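Local coordinates for protein endo-1,4-b-d-mannanase (Trichoderma reesei, PDB 1QNR) that probably hydrolyses internal beta-1,4-mannosidic linkages in mannan polysaccharides, as an endo-acting beta-mannanase of glycoside hydrolase family 5, at residues A[179-184]-A[227-232]. Sequence-based numbering, arbitrary orientation.
Sequences VIVQWA and AKNVQI
V181 meets K228, N229 and I232, and its two methyls divide the work. From CB, the CG2 branch points anti to the carbonyl carbon, and from there it meets OD1 of N229 at 3.5 Å, a van der Waals contact between a methyl and an amide oxygen. The same V181 CG2 lies 4.1 Å from CB of K228, and these two side chains cross at about a right angle. Beyond CG the K228 chain is extended, and the contact involves its CB. The other branch, V181 CG1, is anti to the backbone N (chi1 173°) and faces CD1 of I232 at 4.2 Å.

In this TIM barrel, helix 178-194 follows strand 161-165, and the short helix 226-230 lies between the next two barrel strands, 199-201 and 238-242. The contact joins helix 178-194 to the connection between those two strands.

I232 N bonds to O of N229. The CD1 of I232 touches CB of A184 at 4.0 Å, one turn on from V181. It also sits 3.8 Å from O of V181, a carbonyl that accepts a bond from T185 OG1. I232 further packs on T185 and S188 of helix 178-194. I180 CG2 makes a looser contact with the same N229 OD1, at 4.1 Å. I180 also touches C172 and T224 in neighbouring loops.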
loop_
_atom_site.group_PDB
_atom_site.type_symbol
_atom_site.label_atom_id
_atom_site.label_comp_id
_atom_site.label_asym_id
_atom_site.label_seq_id
_atom_site.Cartn_x
_atom_site.Cartn_y
_atom_site.Cartn_z
ATOM N N VAL A 179 13.138 8.635 14.427
ATOM C CA VAL A 179 12.779 9.649 13.399
ATOM C C VAL A 179 11.468 9.215 12.711
ATOM O O VAL A 179 10.534 10.073 12.675
ATOM C CB VAL A 179 13.881 9.749 12.358
ATOM C CG1 VAL A 179 13.581 10.674 11.170
ATOM C CG2 VAL A 179 15.235 10.197 12.986
ATOM N N ILE A 180 11.345 7.987 12.270
ATOM C CA ILE A 180 10.032 7.565 11.691
ATOM C C ILE A 180 8.983 7.463 12.734
ATOM O O ILE A 180 7.799 7.817 12.448
ATOM C CB ILE A 180 10.194 6.251 10.847
ATOM C CG1 ILE A 180 10.872 6.649 9.518
ATOM C CG2 ILE A 180 8.795 5.583 10.659
ATOM C CD1 ILE A 180 11.329 5.489 8.615
ATOM N N VAL A 181 9.243 7.138 14.038
ATOM C CA VAL A 181 8.133 7.151 15.034
ATOM C C VAL A 181 7.562 8.558 15.145
ATOM O O VAL A 181 6.320 8.729 15.129
ATOM C CB VAL A 181 8.618 6.633 16.394
ATOM C CG1 VAL A 181 7.506 6.829 17.428
ATOM C CG2 VAL A 181 8.991 5.131 16.359
ATOM N N GLN A 182 8.392 9.595 15.293
ATOM C CA GLN A 182 7.874 10.957 15.478
ATOM C C GLN A 182 7.217 11.494 14.226
ATOM O O GLN A 182 6.131 12.123 14.331
ATOM C CB GLN A 182 8.960 11.979 15.987
ATOM C CG GLN A 182 9.562 11.611 17.365
ATOM C CD GLN A 182 8.525 11.291 18.416
ATOM O OE1 GLN A 182 7.486 12.014 18.586
ATOM N NE2 GLN A 182 8.638 10.164 19.133
ATOM N N TRP A 183 7.748 11.202 13.035
ATOM C CA TRP A 183 7.100 11.672 11.784
ATOM C C TRP A 183 5.757 10.947 11.593
ATOM O O TRP A 183 4.731 11.620 11.306
ATOM C CB TRP A 183 8.075 11.309 10.638
ATOM C CG TRP A 183 7.486 11.552 9.258
ATOM C CD1 TRP A 183 7.414 12.769 8.587
ATOM C CD2 TRP A 183 6.921 10.563 8.363
ATOM N NE1 TRP A 183 6.769 12.612 7.381
ATOM C CE2 TRP A 183 6.464 11.252 7.235
ATOM C CE3 TRP A 183 6.733 9.173 8.474
ATOM C CZ2 TRP A 183 5.897 10.563 6.165
ATOM C CZ3 TRP A 183 6.134 8.497 7.378
ATOM C CH2 TRP A 183 5.701 9.206 6.234
ATOM N N ALA A 184 5.713 9.621 11.789
ATOM C CA ALA A 184 4.442 8.918 11.586
ATOM C C ALA A 184 3.381 9.317 12.596
ATOM O O ALA A 184 2.175 9.399 12.254
ATOM C CB ALA A 184 4.678 7.397 11.645
ATOM N N ALA A 227 7.409 -3.013 16.331
ATOM C CA ALA A 227 6.594 -2.926 17.555
ATOM C C ALA A 227 6.347 -1.496 18.031
ATOM O O ALA A 227 5.222 -1.160 18.483
ATOM C CB ALA A 227 7.188 -3.805 18.655
ATOM N N LYS A 228 7.337 -0.620 17.915
ATOM C CA LYS A 228 7.168 0.784 18.290
ATOM C C LYS A 228 6.150 1.476 17.356
ATOM O O LYS A 228 5.283 2.259 17.766
ATOM C CB LYS A 228 8.483 1.593 18.273
ATOM C CG LYS A 228 9.345 1.233 19.512
ATOM C CD LYS A 228 10.556 2.173 19.572
ATOM C CE LYS A 228 11.366 1.783 20.827
ATOM N NZ LYS A 228 12.468 2.788 21.056
ATOM N N ASN A 229 6.211 1.181 16.039
ATOM C CA ASN A 229 5.327 1.834 15.103
ATOM C C ASN A 229 3.868 1.405 15.317
ATOM O O ASN A 229 2.959 2.298 15.277
ATOM C CB ASN A 229 5.740 1.572 13.642
ATOM C CG ASN A 229 7.054 2.189 13.251
ATOM O OD1 ASN A 229 7.474 3.229 13.799
ATOM N ND2 ASN A 229 7.782 1.628 12.237
ATOM N N VAL A 230 3.655 0.073 15.517
ATOM C CA VAL A 230 2.214 -0.297 15.591
ATOM C C VAL A 230 1.572 0.121 16.910
ATOM O O VAL A 230 0.342 0.072 16.974
ATOM C CB VAL A 230 2.018 -1.814 15.413
ATOM C CG1 VAL A 230 2.413 -2.270 14.027
ATOM C CG2 VAL A 230 2.720 -2.683 16.448
ATOM N N GLN A 231 2.285 0.601 17.896
ATOM C CA GLN A 231 1.749 1.134 19.136
ATOM C C GLN A 231 1.311 2.580 19.008
ATOM O O GLN A 231 0.622 3.098 19.910
ATOM C CB GLN A 231 2.797 1.020 20.302
ATOM C CG GLN A 231 2.868 -0.454 20.629
ATOM C CD GLN A 231 4.036 -0.983 21.411
ATOM O OE1 GLN A 231 4.249 -2.216 21.302
ATOM N NE2 GLN A 231 4.749 -0.133 22.118
ATOM N N ILE A 232 1.584 3.302 17.900
ATOM C CA ILE A 232 1.149 4.695 17.708
ATOM C C ILE A 232 -0.387 4.742 17.677
ATOM O O ILE A 232 -1.005 3.995 16.919
ATOM C CB ILE A 232 1.786 5.278 16.393
ATOM C CG1 ILE A 232 3.332 5.366 16.538
ATOM C CG2 ILE A 232 1.163 6.640 16.033
ATOM C CD1 ILE A 232 4.048 5.742 15.233
#